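Local structure of START domain-containing protein 10 (Homo sapiens, 6SER) at residues N127-T132 against L161-S166; C70-C75 against C181-L186; L82-H87 against K234-P239. The protein transfers phosphatidylcholine and phosphatidylethanolamine between membranes, preferring lipids with a palmitoyl or stearoyl chain at sn-1 and an unsaturated 18-carbon chain at sn-2. One frame throughout, in Å; residues are numbered along the deposited sequence.

Contact 1: N127-T132 against L161-S166; sequences NRDVIT and LVRAVS
In the curved sheet of the START domain, D129 and R163 meet on a short parallel pairing between strands 127-139 and 161-175, in their early residues. V162 does double duty in the ladder: its N donates to N127 O (2.9 Å) and its O accepts from D129 N (3.2 Å), so that it brackets R128 as parallel strands require. A164 N then bonds to D129 O (3.0 Å). The axes of 127-132 and 161-163 lie at 39°, and past A164 the direct ladder yields to water 2, which bridges I131 N and A164 O. Within this helix-grip fold, strand 112-119 flanks 127-132 as a second partner, and its Y116 OH holds D129 OD2. As bridge partners, D129 and R163 point to the same side of the sheet, where they form a salt bridge: R163 NH1 gives D129 OD1 an almost straight bond of 3.0 Å and D129 OD2 only a weak, bent one of 2.9 Å. OD1 lies in the guanidinium plane, yet NH1 approaches from above the carboxylate, the planes being 64° apart. I131 CG1 lies over one guanidinium face, 3.7 Å above the plane and toward its rim. On the other side of the sheet R128 runs alongside V162, whose CB lies over one face of its guanidinium, while R128 NH2 bonds to P191 O.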
ATOM      1  N   ASN A 127      -3.545 -13.803 -12.734  1.00 32.76           N
ATOM      2  CA  ASN A 127      -3.493 -13.239 -11.380  1.00 37.07           C
ATOM      3  C   ASN A 127      -2.091 -12.693 -11.132  1.00 33.61           C
ATOM      4  O   ASN A 127      -1.191 -13.108 -11.754  1.00 32.59           O
ATOM      5  CB  ASN A 127      -3.964 -14.246 -10.338  1.00 38.94           C
ATOM      6  CG  ASN A 127      -5.356 -14.765 -10.567  1.00 40.30           C
ATOM      7  OD1 ASN A 127      -6.223 -14.058 -10.992  1.00 39.12           O
ATOM      8  ND2 ASN A 127      -5.577 -16.006 -10.252  1.00 36.11           N
ATOM      9  N   ARG A 128      -1.973 -11.765 -10.216  1.00 35.11           N
ATOM     10  CA  ARG A 128      -0.725 -11.038  -9.947  1.00 34.19           C
ATOM     11  C   ARG A 128      -0.275 -11.214  -8.509  1.00 31.79           C
ATOM     12  O   ARG A 128      -1.054 -11.460  -7.715  1.00 30.91           O
ATOM     13  CB  ARG A 128      -0.951  -9.569 -10.234  1.00 32.70           C
ATOM     14  CG  ARG A 128      -0.469  -9.165 -11.606  1.00 47.29           C
ATOM     15  CD  ARG A 128      -1.547  -8.792 -12.553  1.00 42.53           C
ATOM     16  NE  ARG A 128      -0.859  -8.411 -13.737  1.00 63.36           N
ATOM     17  CZ  ARG A 128      -1.193  -8.758 -14.938  1.00 33.50           C
ATOM     18  NH1 ARG A 128      -2.268  -9.452 -15.153  1.00 40.37           N
ATOM     19  NH2 ARG A 128      -0.446  -8.387 -15.912  1.00 53.71           N
ATOM     20  N   ASP A 129       0.996 -11.043  -8.260  1.00 29.56           N
ATOM     21  CA  ASP A 129       1.590 -11.107  -6.920  1.00 27.51           C
ATOM     22  C   ASP A 129       2.718 -10.099  -6.796  1.00 27.42           C
ATOM     23  O   ASP A 129       3.290  -9.772  -7.740  1.00 24.53           O
ATOM     24  CB  ASP A 129       1.948 -12.529  -6.498  1.00 30.93           C
ATOM     25  CG  ASP A 129       3.067 -13.225  -7.223  1.00 34.17           C
ATOM     26  OD1 ASP A 129       3.518 -12.745  -8.212  1.00 27.25           O
ATOM     27  OD2 ASP A 129       3.413 -14.229  -6.788  1.00 26.53           O
ATOM     28  N   VAL A 130       2.975  -9.694  -5.588  1.00 25.69           N
ATOM     29  CA  VAL A 130       4.043  -8.751  -5.232  1.00 26.55           C
ATOM     30  C   VAL A 130       4.743  -9.196  -3.968  1.00 33.27           C
ATOM     31  O   VAL A 130       4.154  -9.762  -3.134  1.00 25.20           O
ATOM     32  CB  VAL A 130       3.524  -7.324  -5.043  1.00 27.85           C
ATOM     33  CG1 VAL A 130       3.213  -6.667  -6.342  1.00 24.76           C
ATOM     34  CG2 VAL A 130       2.354  -7.230  -4.113  1.00 21.91           C
ATOM     35  N   ILE A 131       6.025  -8.933  -3.940  1.00 31.93           N
ATOM     36  CA  ILE A 131       6.837  -9.044  -2.738  1.00 19.49           C
ATOM     37  C   ILE A 131       7.306  -7.635  -2.430  1.00 27.41           C
ATOM     38  O   ILE A 131       7.955  -7.008  -3.276  1.00 21.99           O
ATOM     39  CB  ILE A 131       8.045  -9.971  -2.955  1.00 29.91           C
ATOM     40  CG1 ILE A 131       7.613 -11.342  -3.482  1.00 33.48           C
ATOM     41  CG2 ILE A 131       8.872 -10.092  -1.692  1.00 25.50           C
ATOM     42  CD1 ILE A 131       7.085 -12.224  -2.432  1.00 34.77           C
ATOM     43  N   THR A 132       6.991  -7.126  -1.239  1.00 24.75           N
ATOM     44  CA  THR A 132       7.274  -5.734  -0.913  1.00 29.47           C
ATOM     45  C   THR A 132       7.977  -5.610   0.433  1.00 27.00           C
ATOM     46  O   THR A 132       7.751  -6.408   1.345  1.00 25.09           O
ATOM     47  CB  THR A 132       5.988  -4.885  -0.882  1.00 31.84           C
ATOM     48  OG1 THR A 132       5.047  -5.485   0.013  1.00 32.45           O
ATOM     49  CG2 THR A 132       5.363  -4.785  -2.267  1.00 22.81           C
ATOM     50  N   LEU A 161       1.390 -16.855 -12.153  1.00 32.41           N
ATOM     51  CA  LEU A 161       1.079 -15.497 -11.722  1.00 33.14           C
ATOM     52  C   LEU A 161       2.071 -14.519 -12.333  1.00 34.54           C
ATOM     53  O   LEU A 161       3.265 -14.804 -12.419  1.00 27.94           O
ATOM     54  CB  LEU A 161       1.139 -15.350 -10.187  1.00 35.04           C
ATOM     55  CG  LEU A 161      -0.014 -15.771  -9.270  1.00 42.80           C
ATOM     56  CD1 LEU A 161      -1.264 -15.986 -10.059  1.00 41.93           C
ATOM     57  CD2 LEU A 161       0.350 -17.026  -8.539  1.00 40.43           C
ATOM     58  N   VAL A 162       1.589 -13.345 -12.644  1.00 25.25           N
ATOM     59  CA  VAL A 162       2.484 -12.298 -13.146  1.00 29.80           C
ATOM     60  C   VAL A 162       3.072 -11.599 -11.937  1.00 27.54           C
ATOM     61  O   VAL A 162       2.348 -11.242 -11.128  1.00 32.72           O
ATOM     62  CB  VAL A 162       1.713 -11.318 -14.031  1.00 33.73           C
ATOM     63  CG1 VAL A 162       2.548 -10.128 -14.399  1.00 26.28           C
ATOM     64  CG2 VAL A 162       1.209 -12.011 -15.260  1.00 33.65           C
ATOM     65  N   ARG A 163       4.372 -11.495 -11.850  1.00 27.36           N
ATOM     66  CA  ARG A 163       4.984 -10.754 -10.744  1.00 26.53           C
ATOM     67  C   ARG A 163       4.955  -9.275 -11.057  1.00 29.33           C
ATOM     68  O   ARG A 163       5.646  -8.862 -11.855  1.00 35.10           O
ATOM     69  CB  ARG A 163       6.401 -11.203 -10.436  1.00 29.85           C
ATOM     70  CG  ARG A 163       6.984 -10.495  -9.231  1.00 33.50           C
ATOM     71  CD  ARG A 163       6.223 -10.994  -8.053  1.00 31.47           C
ATOM     72  NE  ARG A 163       7.243 -11.764  -7.489  1.00 45.03           N
ATOM     73  CZ  ARG A 163       7.259 -13.010  -7.191  1.00 30.61           C
ATOM     74  NH1 ARG A 163       6.221 -13.786  -7.290  1.00 51.67           N
ATOM     75  NH2 ARG A 163       8.360 -13.470  -6.704  1.00 34.32           N
ATOM     76  N   ALA A 164       4.144  -8.535 -10.359  1.00 29.83           N
ATOM     77  CA  ALA A 164       4.060  -7.086 -10.512  1.00 25.14           C
ATOM     78  C   ALA A 164       5.138  -6.420  -9.678  1.00 30.22           C
ATOM     79  O   ALA A 164       5.796  -7.044  -8.922  1.00 25.72           O
ATOM     80  CB  ALA A 164       2.708  -6.634 -10.121  1.00 33.08           C
ATOM     81  N   VAL A 165       5.292  -5.155  -9.921  1.00 23.99           N
ATOM     82  CA  VAL A 165       6.306  -4.348  -9.235  1.00 26.16           C
ATOM     83  C   VAL A 165       5.652  -3.115  -8.647  1.00 31.45           C
ATOM     84  O   VAL A 165       5.106  -2.342  -9.328  1.00 28.78           O
ATOM     85  CB  VAL A 165       7.451  -3.929 -10.155  1.00 29.99           C
ATOM     86  CG1 VAL A 165       8.439  -3.065  -9.432  1.00 27.69           C
ATOM     87  CG2 VAL A 165       8.114  -5.062 -10.861  1.00 24.56           C
ATOM     88  N   SER A 166       5.754  -2.998  -7.362  1.00 30.47           N
ATOM     89  CA  SER A 166       5.310  -1.800  -6.658  1.00 28.25           C
ATOM     90  C   SER A 166       6.491  -0.836  -6.601  1.00 30.31           C
ATOM     91  O   SER A 166       7.406  -1.015  -5.794  1.00 28.96           O
ATOM     92  CB  SER A 166       4.788  -2.164  -5.268  1.00 32.01           C
ATOM     93  OG  SER A 166       4.756  -1.014  -4.426  1.00 31.19           O
TER
HETATM   94  O   HOH W   1       4.812 -14.631  -9.928  1.00 34.56           O
HETATM   95  O   HOH W   2       6.954  -7.433  -6.465  1.00 34.56           O

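Contact 2: C70-C75 against C181-L186; sequences CRMECC and CVITYL
M72 and I183 lie side by side at the middle of an antiparallel ladder that joins strand 68-74 to strand 181-190, a regular pairing in the START sheet. Each hydrogen-bonded pair is closed by two backbone bonds: C70 with Y185, M72 with I183, and C74 with C181. The shortest join C70 N to Y185 O and Y185 N to C70 O, both 2.7 Å. Packing is tight around M72, C74, C181 and I183. With CG anti to the backbone N, the M72 chain stays extended until it bends at chi3 (71°), and its CE comes to rest on I183 CG2 at 3.8 Å. C74 CB similarly meets C181 SG at 3.9 Å. On the same face the Y185 end is looser, C70 CB standing 4.3 Å from Y185 CD2. The other face is more polar and, around R71 and E73, more open to solvent. R71 stretches out from CG to NE across V182, whose CG1 sits over one face of the guanidinium, toward the rim. V182 thus touches both charged chains, R71 with CG1 and E73 CG with CG2 (3.6 Å). R71 NH1 and E73 OE2 form only a long salt bridge of 3.9 Å. Strand 52-57 flanks 70-74 and strand 161-175 flanks 181-186; helix 197-227 packs on C70, M72 and C74, helix 79-87 on C181 and I183, and helix 27-38 on T184.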
ATOM      1  N   CYS A  70      -4.976   9.318  -4.267  1.00 32.19           N
ATOM      2  CA  CYS A  70      -6.396   9.320  -3.931  1.00 33.15           C
ATOM      3  C   CYS A  70      -6.571   9.699  -2.467  1.00 37.44           C
ATOM      4  O   CYS A  70      -5.995   9.060  -1.581  1.00 40.64           O
ATOM      5  CB  CYS A  70      -7.044   7.964  -4.234  1.00 28.72           C
ATOM      6  SG  CYS A  70      -8.866   8.013  -4.177  1.00 55.91           S
ATOM      7  N   ARG A  71      -7.373  10.730  -2.224  1.00 33.23           N
ATOM      8  CA  ARG A  71      -7.585  11.304  -0.905  1.00 28.84           C
ATOM      9  C   ARG A  71      -9.039  11.098  -0.500  1.00 41.47           C
ATOM     10  O   ARG A  71      -9.951  11.281  -1.313  1.00 37.85           O
ATOM     11  CB  ARG A  71      -7.228  12.794  -0.917  1.00 34.27           C
ATOM     12  CG  ARG A  71      -7.239  13.497   0.417  1.00 38.47           C
ATOM     13  CD  ARG A  71      -6.664  14.900   0.268  1.00 35.82           C
ATOM     14  NE  ARG A  71      -6.750  15.700   1.489  1.00 53.65           N
ATOM     15  CZ  ARG A  71      -7.855  16.311   1.911  1.00 59.31           C
ATOM     16  NH1 ARG A  71      -8.984  16.199   1.219  1.00 47.06           N
ATOM     17  NH2 ARG A  71      -7.837  17.029   3.030  1.00 51.39           N
ATOM     18  N   MET A  72      -9.258  10.699   0.751  1.00 39.84           N
ATOM     19  CA  MET A  72     -10.612  10.422   1.216  1.00 41.24           C
ATOM     20  C   MET A  72     -10.807  10.924   2.638  1.00 41.90           C
ATOM     21  O   MET A  72     -10.055  10.556   3.545  1.00 39.01           O
ATOM     22  CB  MET A  72     -10.929   8.930   1.147  1.00 37.55           C
ATOM     23  CG  MET A  72     -12.187   8.569   1.906  1.00 35.90           C
ATOM     24  SD  MET A  72     -12.592   6.839   1.692  1.00 41.82           S
ATOM     25  CE  MET A  72     -11.287   6.071   2.655  1.00 43.18           C
ATOM     26  N   GLU A  73     -11.830  11.748   2.824  1.00 41.54           N
ATOM     27  CA  GLU A  73     -12.170  12.299   4.124  1.00 42.36           C
ATOM     28  C   GLU A  73     -13.053  11.305   4.865  1.00 50.19           C
ATOM     29  O   GLU A  73     -14.090  10.880   4.343  1.00 49.21           O
ATOM     30  CB  GLU A  73     -12.880  13.640   3.957  1.00 49.42           C
ATOM     31  CG  GLU A  73     -12.171  14.798   4.628  1.00 59.39           C
ATOM     32  CD  GLU A  73     -12.732  16.150   4.210  1.00 80.19           C
ATOM     33  OE1 GLU A  73     -13.915  16.425   4.516  1.00 79.49           O
ATOM     34  OE2 GLU A  73     -11.986  16.929   3.570  1.00 60.40           O
ATOM     35  N   CYS A  74     -12.637  10.921   6.066  1.00 44.02           N
ATOM     36  CA  CYS A  74     -13.375   9.969   6.892  1.00 47.55           C
ATOM     37  C   CYS A  74     -13.912  10.735   8.097  1.00 52.04           C
ATOM     38  O   CYS A  74     -13.172  11.017   9.046  1.00 48.36           O
ATOM     39  CB  CYS A  74     -12.487   8.804   7.313  1.00 47.52           C
ATOM     40  SG  CYS A  74     -11.946   7.770   5.949  1.00 48.56           S
ATOM     41  N   CYS A  75     -15.196  11.080   8.053  1.00 47.05           N
ATOM     42  CA  CYS A  75     -15.738  11.956   9.082  1.00 57.16           C
ATOM     43  C   CYS A  75     -15.983  11.231  10.397  1.00 54.27           C
ATOM     44  O   CYS A  75     -15.965  11.876  11.450  1.00 56.82           O
ATOM     45  CB  CYS A  75     -17.033  12.614   8.596  1.00 52.91           C
ATOM     46  SG  CYS A  75     -18.450  11.505   8.542  1.00 83.44           S
ATOM     47  N   CYS A 181     -10.575  11.404  10.428  1.00 30.99           N
ATOM     48  CA  CYS A 181      -9.246  11.472   9.832  1.00 34.51           C
ATOM     49  C   CYS A 181      -9.379  11.710   8.331  1.00 36.40           C
ATOM     50  O   CYS A 181     -10.472  11.646   7.761  1.00 35.02           O
ATOM     51  CB  CYS A 181      -8.447  10.193  10.103  1.00 23.56           C
ATOM     52  SG  CYS A 181      -9.144   8.754   9.260  1.00 36.53           S
ATOM     53  N   VAL A 182      -8.238  11.992   7.701  1.00 37.44           N
ATOM     54  CA  VAL A 182      -8.110  12.043   6.249  1.00 31.98           C
ATOM     55  C   VAL A 182      -6.987  11.095   5.850  1.00 29.34           C
ATOM     56  O   VAL A 182      -5.908  11.121   6.451  1.00 34.10           O
ATOM     57  CB  VAL A 182      -7.817  13.470   5.744  1.00 39.18           C
ATOM     58  CG1 VAL A 182      -7.592  13.479   4.237  1.00 26.45           C
ATOM     59  CG2 VAL A 182      -8.949  14.421   6.125  1.00 43.36           C
ATOM     60  N   ILE A 183      -7.233  10.257   4.847  1.00 36.41           N
ATOM     61  CA  ILE A 183      -6.230   9.316   4.366  1.00 29.19           C
ATOM     62  C   ILE A 183      -5.935   9.615   2.903  1.00 35.22           C
ATOM     63  O   ILE A 183      -6.858   9.776   2.095  1.00 31.34           O
ATOM     64  CB  ILE A 183      -6.677   7.854   4.544  1.00 34.40           C
ATOM     65  CG1 ILE A 183      -5.591   6.900   4.029  1.00 32.89           C
ATOM     66  CG2 ILE A 183      -8.015   7.601   3.864  1.00 29.02           C
ATOM     67  CD1 ILE A 183      -5.847   5.452   4.312  1.00 36.30           C
ATOM     68  N   THR A 184      -4.648   9.698   2.573  1.00 28.77           N
ATOM     69  CA  THR A 184      -4.191   9.871   1.202  1.00 32.62           C
ATOM     70  C   THR A 184      -3.433   8.618   0.786  1.00 30.48           C
ATOM     71  O   THR A 184      -2.465   8.224   1.446  1.00 33.09           O
ATOM     72  CB  THR A 184      -3.303  11.107   1.070  1.00 32.06           C
ATOM     73  OG1 THR A 184      -4.035  12.267   1.500  1.00 35.96           O
ATOM     74  CG2 THR A 184      -2.846  11.282  -0.381  1.00 28.03           C
ATOM     75  N   TYR A 185      -3.889   7.990  -0.290  1.00 27.83           N
ATOM     76  CA  TYR A 185      -3.236   6.829  -0.881  1.00 26.88           C
ATOM     77  C   TYR A 185      -2.445   7.295  -2.096  1.00 37.35           C
ATOM     78  O   TYR A 185      -2.975   8.017  -2.948  1.00 36.22           O
ATOM     79  CB  TYR A 185      -4.279   5.784  -1.267  1.00 27.88           C
ATOM     80  CG  TYR A 185      -3.842   4.740  -2.270  1.00 38.68           C
ATOM     81  CD1 TYR A 185      -3.308   3.525  -1.844  1.00 36.36           C
ATOM     82  CD2 TYR A 185      -4.007   4.941  -3.643  1.00 41.64           C
ATOM     83  CE1 TYR A 185      -2.926   2.545  -2.755  1.00 36.86           C
ATOM     84  CE2 TYR A 185      -3.624   3.966  -4.567  1.00 41.55           C
ATOM     85  CZ  TYR A 185      -3.091   2.767  -4.110  1.00 43.42           C
ATOM     86  OH  TYR A 185      -2.710   1.787  -4.997  1.00 46.53           O
ATOM     87  N   LEU A 186      -1.176   6.911  -2.156  1.00 38.59           N
ATOM     88  CA  LEU A 186      -0.299   7.261  -3.268  1.00 36.30           C
ATOM     89  C   LEU A 186       0.367   5.985  -3.764  1.00 38.15           C
ATOM     90  O   LEU A 186       0.995   5.271  -2.976  1.00 37.18           O
ATOM     91  CB  LEU A 186       0.742   8.298  -2.833  1.00 33.96           C
ATOM     92  CG  LEU A 186       1.935   8.608  -3.743  1.00 46.35           C
ATOM     93  CD1 LEU A 186       1.482   9.023  -5.120  1.00 47.32           C
ATOM     94  CD2 LEU A 186       2.784   9.696  -3.115  1.00 49.20           C
TER

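Contact 3: L82-H87 against K234-P239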
ATOM      1  N   LEU A  82      -8.314   3.419  11.124  1.00 32.07           N
ATOM      2  CA  LEU A  82      -7.813   3.276   9.766  1.00 33.44           C
ATOM      3  C   LEU A  82      -6.407   2.675   9.764  1.00 28.19           C
ATOM      4  O   LEU A  82      -6.076   1.860   8.899  1.00 25.53           O
ATOM      5  CB  LEU A  82      -7.849   4.636   9.078  1.00 31.86           C
ATOM      6  CG  LEU A  82      -7.565   4.787   7.590  1.00 43.58           C
ATOM      7  CD1 LEU A  82      -8.397   3.837   6.739  1.00 44.69           C
ATOM      8  CD2 LEU A  82      -7.884   6.197   7.251  1.00 44.13           C
ATOM      9  N   TYR A  83      -5.589   3.021  10.763  1.00 25.93           N
ATOM     10  CA  TYR A  83      -4.237   2.474  10.859  1.00 25.89           C
ATOM     11  C   TYR A  83      -4.266   0.965  11.100  1.00 31.43           C
ATOM     12  O   TYR A  83      -3.549   0.207  10.435  1.00 27.98           O
ATOM     13  CB  TYR A  83      -3.476   3.198  11.973  1.00 28.54           C
ATOM     14  CG  TYR A  83      -1.988   2.903  12.080  1.00 31.89           C
ATOM     15  CD1 TYR A  83      -1.121   3.147  11.010  1.00 28.23           C
ATOM     16  CD2 TYR A  83      -1.441   2.421  13.265  1.00 22.98           C
ATOM     17  CE1 TYR A  83       0.246   2.897  11.115  1.00 25.80           C
ATOM     18  CE2 TYR A  83      -0.074   2.175  13.383  1.00 25.82           C
ATOM     19  CZ  TYR A  83       0.762   2.411  12.310  1.00 31.54           C
ATOM     20  OH  TYR A  83       2.115   2.150  12.424  1.00 32.40           O
ATOM     21  N   ASP A  84      -5.098   0.512  12.048  1.00 21.83           N
ATOM     22  CA  ASP A  84      -5.239  -0.922  12.304  1.00 25.96           C
ATOM     23  C   ASP A  84      -5.647  -1.671  11.045  1.00 28.24           C
ATOM     24  O   ASP A  84      -5.134  -2.766  10.763  1.00 25.56           O
ATOM     25  CB  ASP A  84      -6.280  -1.173  13.401  1.00 25.70           C
ATOM     26  CG  ASP A  84      -5.793  -0.772  14.781  1.00 28.10           C
ATOM     27  OD1 ASP A  84      -4.566  -0.580  14.967  1.00 27.60           O
ATOM     28  OD2 ASP A  84      -6.646  -0.664  15.684  1.00 33.90           O
ATOM     29  N   VAL A  85      -6.575  -1.097  10.278  1.00 24.22           N
ATOM     30  CA  VAL A  85      -7.116  -1.786   9.111  1.00 30.14           C
ATOM     31  C   VAL A  85      -6.048  -1.936   8.035  1.00 30.72           C
ATOM     32  O   VAL A  85      -5.918  -2.995   7.411  1.00 29.61           O
ATOM     33  CB  VAL A  85      -8.350  -1.028   8.598  1.00 31.01           C
ATOM     34  CG1 VAL A  85      -8.820  -1.593   7.263  1.00 31.61           C
ATOM     35  CG2 VAL A  85      -9.447  -1.083   9.648  1.00 31.42           C
ATOM     36  N   LEU A  86      -5.259  -0.884   7.811  1.00 19.84           N
ATOM     37  CA  LEU A  86      -4.158  -1.001   6.864  1.00 26.19           C
ATOM     38  C   LEU A  86      -3.129  -2.029   7.320  1.00 30.06           C
ATOM     39  O   LEU A  86      -2.541  -2.719   6.483  1.00 33.77           O
ATOM     40  CB  LEU A  86      -3.494   0.360   6.657  1.00 24.13           C
ATOM     41  CG  LEU A  86      -4.354   1.366   5.881  1.00 39.00           C
ATOM     42  CD1 LEU A  86      -3.637   2.703   5.699  1.00 35.52           C
ATOM     43  CD2 LEU A  86      -4.748   0.779   4.549  1.00 39.59           C
ATOM     44  N   HIS A  87      -2.916  -2.164   8.629  1.00 27.27           N
ATOM     45  CA  HIS A  87      -1.897  -3.081   9.128  1.00 26.30           C
ATOM     46  C   HIS A  87      -2.376  -4.529   9.181  1.00 27.39           C
ATOM     47  O   HIS A  87      -1.556  -5.444   9.066  1.00 33.11           O
ATOM     48  CB  HIS A  87      -1.438  -2.652  10.525  1.00 26.89           C
ATOM     49  CG  HIS A  87      -0.211  -1.791  10.527  1.00 27.71           C
ATOM     50  ND1 HIS A  87       1.023  -2.254  10.127  1.00 26.73           N
ATOM     51  CD2 HIS A  87      -0.020  -0.504  10.918  1.00 24.79           C
ATOM     52  CE1 HIS A  87       1.920  -1.289  10.256  1.00 26.01           C
ATOM     53  NE2 HIS A  87       1.311  -0.215  10.730  1.00 29.27           N
ATOM     54  N   LYS A 234      -2.287  -7.145  18.276  1.00 29.06           N
ATOM     55  CA  LYS A 234      -2.012  -6.116  17.276  1.00 34.30           C
ATOM     56  C   LYS A 234      -0.510  -5.899  17.269  1.00 33.67           C
ATOM     57  O   LYS A 234      -0.001  -4.935  17.859  1.00 33.31           O
ATOM     58  CB  LYS A 234      -2.759  -4.817  17.591  1.00 30.96           C
ATOM     59  CG  LYS A 234      -4.269  -4.934  17.545  1.00 33.73           C
ATOM     60  CD  LYS A 234      -4.927  -3.586  17.786  1.00 36.17           C
ATOM     61  CE  LYS A 234      -6.433  -3.694  17.679  1.00 30.48           C
ATOM     62  NZ  LYS A 234      -7.101  -2.376  17.896  1.00 34.44           N
ATOM     63  N   PRO A 235       0.242  -6.797  16.629  1.00 29.02           N
ATOM     64  CA  PRO A 235       1.709  -6.664  16.626  1.00 29.25           C
ATOM     65  C   PRO A 235       2.220  -5.397  15.973  1.00 32.17           C
ATOM     66  O   PRO A 235       3.376  -5.036  16.223  1.00 30.22           O
ATOM     67  CB  PRO A 235       2.177  -7.909  15.856  1.00 34.79           C
ATOM     68  CG  PRO A 235       0.985  -8.343  15.046  1.00 34.25           C
ATOM     69  CD  PRO A 235      -0.199  -8.020  15.932  1.00 34.97           C
ATOM     70  N   TRP A 236       1.426  -4.725  15.129  1.00 31.78           N
ATOM     71  CA  TRP A 236       1.882  -3.453  14.566  1.00 32.72           C
ATOM     72  C   TRP A 236       1.948  -2.360  15.623  1.00 32.88           C
ATOM     73  O   TRP A 236       2.696  -1.388  15.459  1.00 34.79           O
ATOM     74  CB  TRP A 236       0.979  -3.018  13.410  1.00 25.18           C
ATOM     75  CG  TRP A 236      -0.493  -3.024  13.723  1.00 30.36           C
ATOM     76  CD1 TRP A 236      -1.256  -1.955  14.125  1.00 27.38           C
ATOM     77  CD2 TRP A 236      -1.390  -4.141  13.627  1.00 26.80           C
ATOM     78  NE1 TRP A 236      -2.565  -2.343  14.292  1.00 27.55           N
ATOM     79  CE2 TRP A 236      -2.673  -3.679  13.995  1.00 26.86           C
ATOM     80  CE3 TRP A 236      -1.230  -5.486  13.279  1.00 30.94           C
ATOM     81  CZ2 TRP A 236      -3.789  -4.511  14.011  1.00 20.56           C
ATOM     82  CZ3 TRP A 236      -2.341  -6.315  13.306  1.00 27.38           C
ATOM     83  CH2 TRP A 236      -3.602  -5.823  13.669  1.00 27.07           C
ATOM     84  N   LEU A 237       1.177  -2.499  16.704  1.00 35.65           N
ATOM     85  CA  LEU A 237       1.266  -1.599  17.850  1.00 30.95           C
ATOM     86  C   LEU A 237       2.212  -2.120  18.923  1.00 35.10           C
ATOM     87  O   LEU A 237       2.806  -1.321  19.653  1.00 36.79           O
ATOM     88  CB  LEU A 237      -0.123  -1.389  18.469  1.00 29.86           C
ATOM     89  CG  LEU A 237      -1.221  -0.900  17.528  1.00 36.24           C
ATOM     90  CD1 LEU A 237      -2.541  -0.685  18.272  1.00 32.79           C
ATOM     91  CD2 LEU A 237      -0.762   0.383  16.836  1.00 31.98           C
ATOM     92  N   HIS A 238       2.367  -3.441  19.036  1.00 37.56           N
ATOM     93  CA  HIS A 238       3.186  -4.063  20.078  1.00 36.30           C
ATOM     94  C   HIS A 238       4.154  -5.020  19.403  1.00 30.95           C
ATOM     95  O   HIS A 238       3.829  -6.193  19.175  1.00 35.16           O
ATOM     96  CB  HIS A 238       2.314  -4.775  21.108  1.00 30.39           C
ATOM     97  CG  HIS A 238       1.202  -3.924  21.630  1.00 39.13           C
ATOM     98  ND1 HIS A 238       1.419  -2.866  22.485  1.00 36.78           N
ATOM     99  CD2 HIS A 238      -0.131  -3.952  21.393  1.00 44.98           C
ATOM    100  CE1 HIS A 238       0.264  -2.288  22.765  1.00 38.42           C
ATOM    101  NE2 HIS A 238      -0.692  -2.929  22.118  1.00 40.11           N
ATOM    102  N   PRO A 239       5.351  -4.553  19.059  1.00 33.01           N
ATOM    103  CA  PRO A 239       6.247  -5.383  18.239  1.00 34.63           C
ATOM    104  C   PRO A 239       6.761  -6.616  18.955  1.00 41.31           C
ATOM    105  O   PRO A 239       7.235  -7.542  18.284  1.00 38.41           O
ATOM    106  CB  PRO A 239       7.386  -4.421  17.868  1.00 37.65           C
ATOM    107  CG  PRO A 239       7.303  -3.304  18.870  1.00 39.98           C
ATOM    108  CD  PRO A 239       5.875  -3.193  19.282  1.00 31.26           C
TER
HETATM  109  O   HOH W   3       2.936   1.184  14.842  1.00 34.56           O
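The CA atoms of H87 and W236 approach to 6.6 Å where the end of helix 79-87 meets 235-237, which have helical backbone angles without the regular bonds; K234 O accepts from both L237 N and H238 N. In this START domain of the helix-grip fold, the contact thus ties a helix to the long connection that follows helix 197-227. D84 is gripped by two donors from that connection. W236 NE1 gives an almost straight bond to OD1 at 2.8 Å; the oxygen lies in the indole plane, while the donor stands above the carboxylate, the two planes 62° apart. The K234 chain, extended beyond CG, brings NZ to OD2, also at 2.8 Å, in a salt bridge again met from above the carboxylate. With each oxygen engaged, the rotation of the carboxylate is probably well fixed. The H87 and W236 rings are nearly parallel, at 5°, but slid apart so that they barely overlap, and the CB of each lies over the face of the other's ring: H87 CB stands 3.5 Å from the centroid of the indole five-membered ring, and W236 CB 3.4 Å from the imidazole centroid, a reciprocal CH-pi pair. Y222 of helix 197-227 also touches W236 and D84. L237 CD2 meets the edge of the Y83 ring at CE2, and water 3 links Y83 OH to W236 O, 2.7 Å from each.

Overall arrangement
Contacts 2 and 3 are directly coupled although their centres lie about 18 Å apart: L82 CD2 packs on I183 CB at 3.4 Å, and L86 CD1 on I183 CD1 at 3.8 Å, so helix 79-87 packs on strand 181-190 of contact 2 and also receives 234-239. Contact 1 stands apart, its centre about 25 Å from that of contact 2, across the chain's centre, and about 23 Å from that of contact 3. Neighbouring strands 161-175 and 181-190 still join contacts 1 and 2. START domains hold lipid between the curved sheet and the C-terminal helix; glycols, probably from the crystallisation liquor, about 3 to 4 Å from the side chains of T132, Y185 and W236 are consistent with such a pocket nearby but do not prove it.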